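Local coordinates for antigen MTB48, Mycobacterial protein (Mycobacterium smegmatis, PDB 4WJ1) that is exported by the ESX-1 type VII secretion system and is probably involved in DNA conjugation, at least in the recipient strain, at residues E6-E11 against E182-A187; A72-A77 against P111-I116. One frame throughout, in Å; residues are numbered along the deposited sequence.

Contact 1 (E6-E11 against E182-A187)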
loop_
_atom_site.group_PDB
_atom_site.type_symbol
_atom_site.label_atom_id
_atom_site.label_comp_id
_atom_site.label_asym_id
_atom_site.label_seq_id
_atom_site.Cartn_x
_atom_site.Cartn_y
_atom_site.Cartn_z
ATOM N N GLU A 6 7.102 -6.793 37.101
ATOM C CA GLU A 6 6.398 -5.639 36.534
ATOM C C GLU A 6 4.915 -5.710 36.906
ATOM O O GLU A 6 4.124 -6.338 36.204
ATOM C CB GLU A 6 6.557 -5.574 35.000
ATOM C CG GLU A 6 7.937 -5.953 34.397
ATOM C CD GLU A 6 9.132 -5.736 35.327
ATOM O OE1 GLU A 6 9.345 -4.585 35.774
ATOM O OE2 GLU A 6 9.861 -6.722 35.599
ATOM N N GLU A 7 4.549 -5.073 38.015
ATOM C CA GLU A 7 3.206 -5.190 38.588
ATOM C C GLU A 7 2.111 -4.708 37.625
ATOM O O GLU A 7 2.286 -3.716 36.914
ATOM C CB GLU A 7 3.121 -4.398 39.903
ATOM C CG GLU A 7 2.235 -5.025 40.953
ATOM C CD GLU A 7 2.829 -6.315 41.512
ATOM O OE1 GLU A 7 3.963 -6.281 42.040
ATOM O OE2 GLU A 7 2.163 -7.366 41.421
ATOM N N LEU A 8 0.982 -5.414 37.621
ATOM C CA LEU A 8 -0.143 -5.068 36.773
ATOM C C LEU A 8 -0.832 -3.772 37.226
ATOM O O LEU A 8 -1.386 -3.694 38.326
ATOM C CB LEU A 8 -1.150 -6.218 36.739
ATOM C CG LEU A 8 -2.465 -5.914 36.012
ATOM C CD1 LEU A 8 -2.226 -5.424 34.578
ATOM C CD2 LEU A 8 -3.372 -7.134 36.000
ATOM N N GLN A 9 -0.764 -2.757 36.364
ATOM C CA GLN A 9 -1.491 -1.498 36.532
ATOM C C GLN A 9 -2.318 -1.265 35.285
ATOM O O GLN A 9 -1.862 -1.549 34.170
ATOM C CB GLN A 9 -0.549 -0.297 36.733
ATOM C CG GLN A 9 0.523 -0.462 37.775
ATOM C CD GLN A 9 -0.047 -0.512 39.170
ATOM O OE1 GLN A 9 -0.982 0.226 39.497
ATOM N NE2 GLN A 9 0.504 -1.390 40.006
ATOM N N TYR A 10 -3.518 -0.726 35.456
ATOM C CA TYR A 10 -4.334 -0.337 34.304
ATOM C C TYR A 10 -5.235 0.813 34.663
ATOM O O TYR A 10 -5.674 0.929 35.796
ATOM C CB TYR A 10 -5.184 -1.503 33.826
ATOM C CG TYR A 10 -5.812 -2.223 34.986
ATOM C CD1 TYR A 10 -6.986 -1.758 35.563
ATOM C CD2 TYR A 10 -5.212 -3.349 35.527
ATOM C CE1 TYR A 10 -7.550 -2.400 36.641
ATOM C CE2 TYR A 10 -5.771 -4.007 36.605
ATOM C CZ TYR A 10 -6.935 -3.529 37.159
ATOM O OH TYR A 10 -7.484 -4.192 38.231
ATOM N N GLU A 11 -5.513 1.666 33.695
ATOM C CA GLU A 11 -6.602 2.609 33.841
ATOM C C GLU A 11 -7.566 2.320 32.717
ATOM O O GLU A 11 -7.214 2.450 31.541
ATOM C CB GLU A 11 -6.093 4.042 33.830
ATOM C CG GLU A 11 -5.512 4.441 35.182
ATOM C CD GLU A 11 -4.397 5.468 35.077
ATOM O OE1 GLU A 11 -4.338 6.181 34.050
ATOM O OE2 GLU A 11 -3.577 5.554 36.023
ATOM N N GLU A 182 -1.988 4.788 28.286
ATOM C CA GLU A 182 -1.596 5.441 29.526
ATOM C C GLU A 182 -2.003 4.622 30.750
ATOM O O GLU A 182 -3.073 4.014 30.777
ATOM C CB GLU A 182 -2.210 6.840 29.602
ATOM C CG GLU A 182 -1.777 7.787 28.472
ATOM C CD GLU A 182 -0.303 8.194 28.542
ATOM O OE1 GLU A 182 0.328 8.045 29.614
ATOM O OE2 GLU A 182 0.225 8.671 27.515
ATOM N N GLY A 183 -1.141 4.606 31.758
ATOM C CA GLY A 183 -1.433 3.909 33.001
ATOM C C GLY A 183 -1.536 2.397 32.896
ATOM O O GLY A 183 -2.004 1.730 33.819
ATOM N N TRP A 184 -1.108 1.841 31.773
ATOM C CA TRP A 184 -1.120 0.397 31.622
ATOM C C TRP A 184 0.301 -0.136 31.784
ATOM O O TRP A 184 1.237 0.332 31.137
ATOM C CB TRP A 184 -1.706 0.001 30.270
ATOM C CG TRP A 184 -2.054 -1.452 30.166
ATOM C CD1 TRP A 184 -2.148 -2.357 31.196
ATOM C CD2 TRP A 184 -2.344 -2.180 28.965
ATOM N NE1 TRP A 184 -2.483 -3.602 30.703
ATOM C CE2 TRP A 184 -2.605 -3.522 29.339
ATOM C CE3 TRP A 184 -2.403 -1.835 27.616
ATOM C CZ2 TRP A 184 -2.932 -4.510 28.407
ATOM C CZ3 TRP A 184 -2.730 -2.815 26.692
ATOM C CH2 TRP A 184 -2.986 -4.140 27.094
ATOM N N ALA A 185 0.465 -1.098 32.677
ATOM C CA ALA A 185 1.776 -1.679 32.911
ATOM C C ALA A 185 1.636 -3.154 33.211
ATOM O O ALA A 185 0.582 -3.619 33.652
ATOM C CB ALA A 185 2.488 -0.973 34.047
ATOM N N GLY A 186 2.710 -3.890 32.967
ATOM C CA GLY A 186 2.735 -5.301 33.274
ATOM C C GLY A 186 2.957 -6.067 31.998
ATOM O O GLY A 186 3.210 -5.478 30.952
ATOM N N ALA A 187 2.854 -7.385 32.092
ATOM C CA ALA A 187 3.178 -8.266 30.982
ATOM C C ALA A 187 2.308 -7.972 29.780
ATOM O O ALA A 187 2.812 -7.815 28.677
ATOM C CB ALA A 187 3.026 -9.723 31.396
#
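Trp184 meets the backbone of Gln9 with the edge of its indole, where 6-11 and 182-187 join. Its CG lies anti to the backbone N (chi1 -166°), which turns the ring off the strand-like backbone toward helix 40-96. Trp184 CB lies 4.2 Å from Gln9 O, CG 4.0 Å, and CD1 closes to 3.1 Å of that same oxygen, which sits at the ring edge and in its plane. CD1 also meets Tyr10 CB obliquely, at 4.1 Å. NE1 has Leu8 CD1 as a loose neighbour at the ring edge and hydrogen bonds to the hydroxyl of Tyr81 on helix 40-96. Beyond it the benzo ring leaves 6-11 for the helices. The side chain also touches Leu15 of helix 12-22, Ala189 and Cys192 of helix 187-230, and Leu289 of the C-terminal tail.

A single antiparallel bridge, the hydrogen-bonded pair Gln9-Ala185, fixes the backbones. Ala185 N donates to Gln9 O at 2.8 Å, tilted 30° from the carbonyl plane, and Gln9 N donates to Ala185 O at 3.1 Å from above the plane of that second carbonyl. Weaker CA-H...O contacts extend the match: Tyr10 CA to Gly183 O on one flank, Gly186 CA to Glu6 O (3.4 Å) on the other. Gly186 is the N-cap residue of helix 187-230.

Tyr10 stacks on Tyr81, whose ring also meets that of Trp184. Trp184-Ala185-Gly186 is the WxG motif of the PPE-like domain, placed at a helix-turn-helix bend beside the tyrosine of a YxxxD/E-like sequence (Tyr81, Glu85), as in the bipartite export signal of type VII substrates.

Contact 2 (A72-A77 against P111-I116)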
loop_
_atom_site.group_PDB
_atom_site.type_symbol
_atom_site.label_atom_id
_atom_site.label_comp_id
_atom_site.label_asym_id
_atom_site.label_seq_id
_atom_site.Cartn_x
_atom_site.Cartn_y
_atom_site.Cartn_z
ATOM N N ALA A 72 -9.509 -4.910 19.778
ATOM C CA ALA A 72 -10.369 -5.890 20.397
ATOM C C ALA A 72 -9.626 -6.585 21.537
ATOM O O ALA A 72 -10.207 -6.877 22.580
ATOM C CB ALA A 72 -10.848 -6.895 19.364
ATOM N N ALA A 73 -8.339 -6.827 21.328
ATOM C CA ALA A 73 -7.501 -7.464 22.330
ATOM C C ALA A 73 -7.404 -6.562 23.549
ATOM O O ALA A 73 -7.504 -7.022 24.684
ATOM C CB ALA A 73 -6.136 -7.754 21.765
ATOM N N ILE A 74 -7.240 -5.268 23.298
ATOM C CA ILE A 74 -7.179 -4.285 24.369
ATOM C C ILE A 74 -8.494 -4.281 25.134
ATOM O O ILE A 74 -8.504 -4.300 26.362
ATOM C CB ILE A 74 -6.862 -2.886 23.820
ATOM C CG1 ILE A 74 -5.373 -2.788 23.485
ATOM C CG2 ILE A 74 -7.206 -1.819 24.812
ATOM C CD1 ILE A 74 -5.025 -1.591 22.595
ATOM N N ARG A 75 -9.611 -4.303 24.413
ATOM C CA ARG A 75 -10.905 -4.335 25.082
ATOM C C ARG A 75 -11.140 -5.635 25.840
ATOM O O ARG A 75 -11.867 -5.651 26.833
ATOM C CB ARG A 75 -12.029 -4.113 24.083
ATOM C CG ARG A 75 -11.940 -2.745 23.437
ATOM C CD ARG A 75 -13.265 -2.266 22.951
ATOM N NE ARG A 75 -13.150 -0.872 22.574
ATOM C CZ ARG A 75 -12.949 -0.454 21.331
ATOM N NH1 ARG A 75 -12.862 -1.331 20.334
ATOM N NH2 ARG A 75 -12.843 0.843 21.091
ATOM N N ALA A 76 -10.535 -6.726 25.382
ATOM C CA ALA A 76 -10.709 -7.998 26.077
ATOM C C ALA A 76 -9.942 -7.928 27.397
ATOM O O ALA A 76 -10.432 -8.341 28.444
ATOM C CB ALA A 76 -10.242 -9.151 25.224
ATOM N N ALA A 77 -8.741 -7.367 27.335
ATOM C CA ALA A 77 -7.960 -7.096 28.529
ATOM C C ALA A 77 -8.754 -6.240 29.508
ATOM O O ALA A 77 -8.905 -6.593 30.674
ATOM C CB ALA A 77 -6.656 -6.408 28.159
ATOM N N PRO A 111 -6.836 -12.871 29.481
ATOM C CA PRO A 111 -7.917 -12.244 28.708
ATOM C C PRO A 111 -8.434 -13.113 27.564
ATOM O O PRO A 111 -7.651 -13.749 26.860
ATOM C CB PRO A 111 -7.259 -10.973 28.172
ATOM C CG PRO A 111 -6.275 -10.616 29.217
ATOM C CD PRO A 111 -5.754 -11.915 29.779
ATOM N N ASP A 112 -9.751 -13.142 27.398
ATOM C CA ASP A 112 -10.386 -14.006 26.412
ATOM C C ASP A 112 -10.333 -13.390 25.015
ATOM O O ASP A 112 -10.980 -12.381 24.753
ATOM C CB ASP A 112 -11.834 -14.275 26.822
ATOM C CG ASP A 112 -12.512 -15.294 25.940
ATOM O OD1 ASP A 112 -11.805 -16.085 25.276
ATOM O OD2 ASP A 112 -13.762 -15.315 25.935
HETATM N N MSE A 113 -9.559 -14.007 24.127
HETATM C CA MSE A 113 -9.379 -13.518 22.759
HETATM C C MSE A 113 -10.324 -14.181 21.765
HETATM O O MSE A 113 -10.319 -13.855 20.575
HETATM C CB MSE A 113 -7.934 -13.754 22.304
HETATM C CG MSE A 113 -6.886 -13.175 23.248
HETATM SE SE MSE A 113 -6.802 -11.227 23.087
HETATM C CE MSE A 113 -6.199 -10.774 24.867
ATOM N N SER A 114 -11.136 -15.108 22.255
ATOM C CA SER A 114 -11.800 -16.077 21.390
ATOM C C SER A 114 -12.802 -15.480 20.404
ATOM O O SER A 114 -13.097 -16.110 19.383
ATOM C CB SER A 114 -12.501 -17.139 22.237
ATOM O OG SER A 114 -13.548 -16.556 22.982
ATOM N N GLY A 115 -13.319 -14.285 20.686
ATOM C CA GLY A 115 -14.282 -13.660 19.786
ATOM C C GLY A 115 -13.699 -12.623 18.842
ATOM O O GLY A 115 -14.409 -12.035 18.028
ATOM N N ILE A 116 -12.398 -12.396 18.953
ATOM C CA ILE A 116 -11.688 -11.436 18.115
ATOM C C ILE A 116 -11.510 -11.967 16.696
ATOM O O ILE A 116 -11.061 -13.098 16.509
ATOM C CB ILE A 116 -10.318 -11.118 18.736
ATOM C CG1 ILE A 116 -10.518 -10.400 20.060
ATOM C CG2 ILE A 116 -9.479 -10.288 17.821
ATOM C CD1 ILE A 116 -9.242 -10.077 20.753
#
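Ile116 and Met113 press onto one face of helix 40-96, where alanines let the linker come close. Ile116 lies along the turn Ala72-Ala73: its CG1 is 3.6 Å from Ala72 CB, and its CD1 ends 3.4 Å from Ala73 N, closest to the backbone but also near both alanine methyls. The selenium of Met113, modelled as selenomethionine, rests 3.8 Å from Ala73 CB. A bend at chi2 (-74°) turns the selenium onto the helix, and the extended last torsion sends CE on toward Ala77, 4.0 Å from Ala73 O. One turn on, Ala76 CB meets the carbonyl oxygen of Asp112 at 3.3 Å, and Pro111 lays the CB-CG side of its ring against Ala77.

Behind this first layer stands the turn that presents it. A type I beta turn runs from Met113 to Ile116, closed by Ile116 N to Met113 O, and brings these two side chains to adjacent places on the helix. Asp112 OD1 braces the turn's start by accepting twice from the same face of its carboxylate: from Ser114 N (3.2 Å), forming an Asx turn, and from Ser114 OG (2.9 Å).

Farther out, the chain's C-terminal tail covers the seam, with Ile286 on Ala73 and Leu289 on both Ala77 and Met113. Elsewhere on the helix, Ile74 packs into helices 12-22 and 187-230, while Arg75 forms salt bridges to Glu16 and Glu23.

The two segments share no hydrogen bond; their contact rests on van der Waals packing, mostly apolar, while the hydrogen bonds of Asp112 and Ser114 and of Ile116 to Met113 shape the turn itself.

How the contacts relate
The centres of contacts 1 and 2 are about 17 Å apart, and the contacts touch through the Trp184 indole. While its five-membered ring belongs to the pairing in contact 1, its benzo ring packs on the helical segment of contact 2, with CZ3 4.2 Å from Ile74 CG1 and CZ2 4.2 Å from Ala77 CB. Tyr81, one turn beyond Ala77, continues that helix to the partner of Trp184 NE1. Leu289 touches Trp184, Ala77 and Met113. Along the chain, contact 2 is nested inside the span contact 1 closes; PE-like helix, N-terminal segment and PPE-like bend meet at Trp184 in the putative export signal, and the linker joins them indirectly, through Leu289 and the helix.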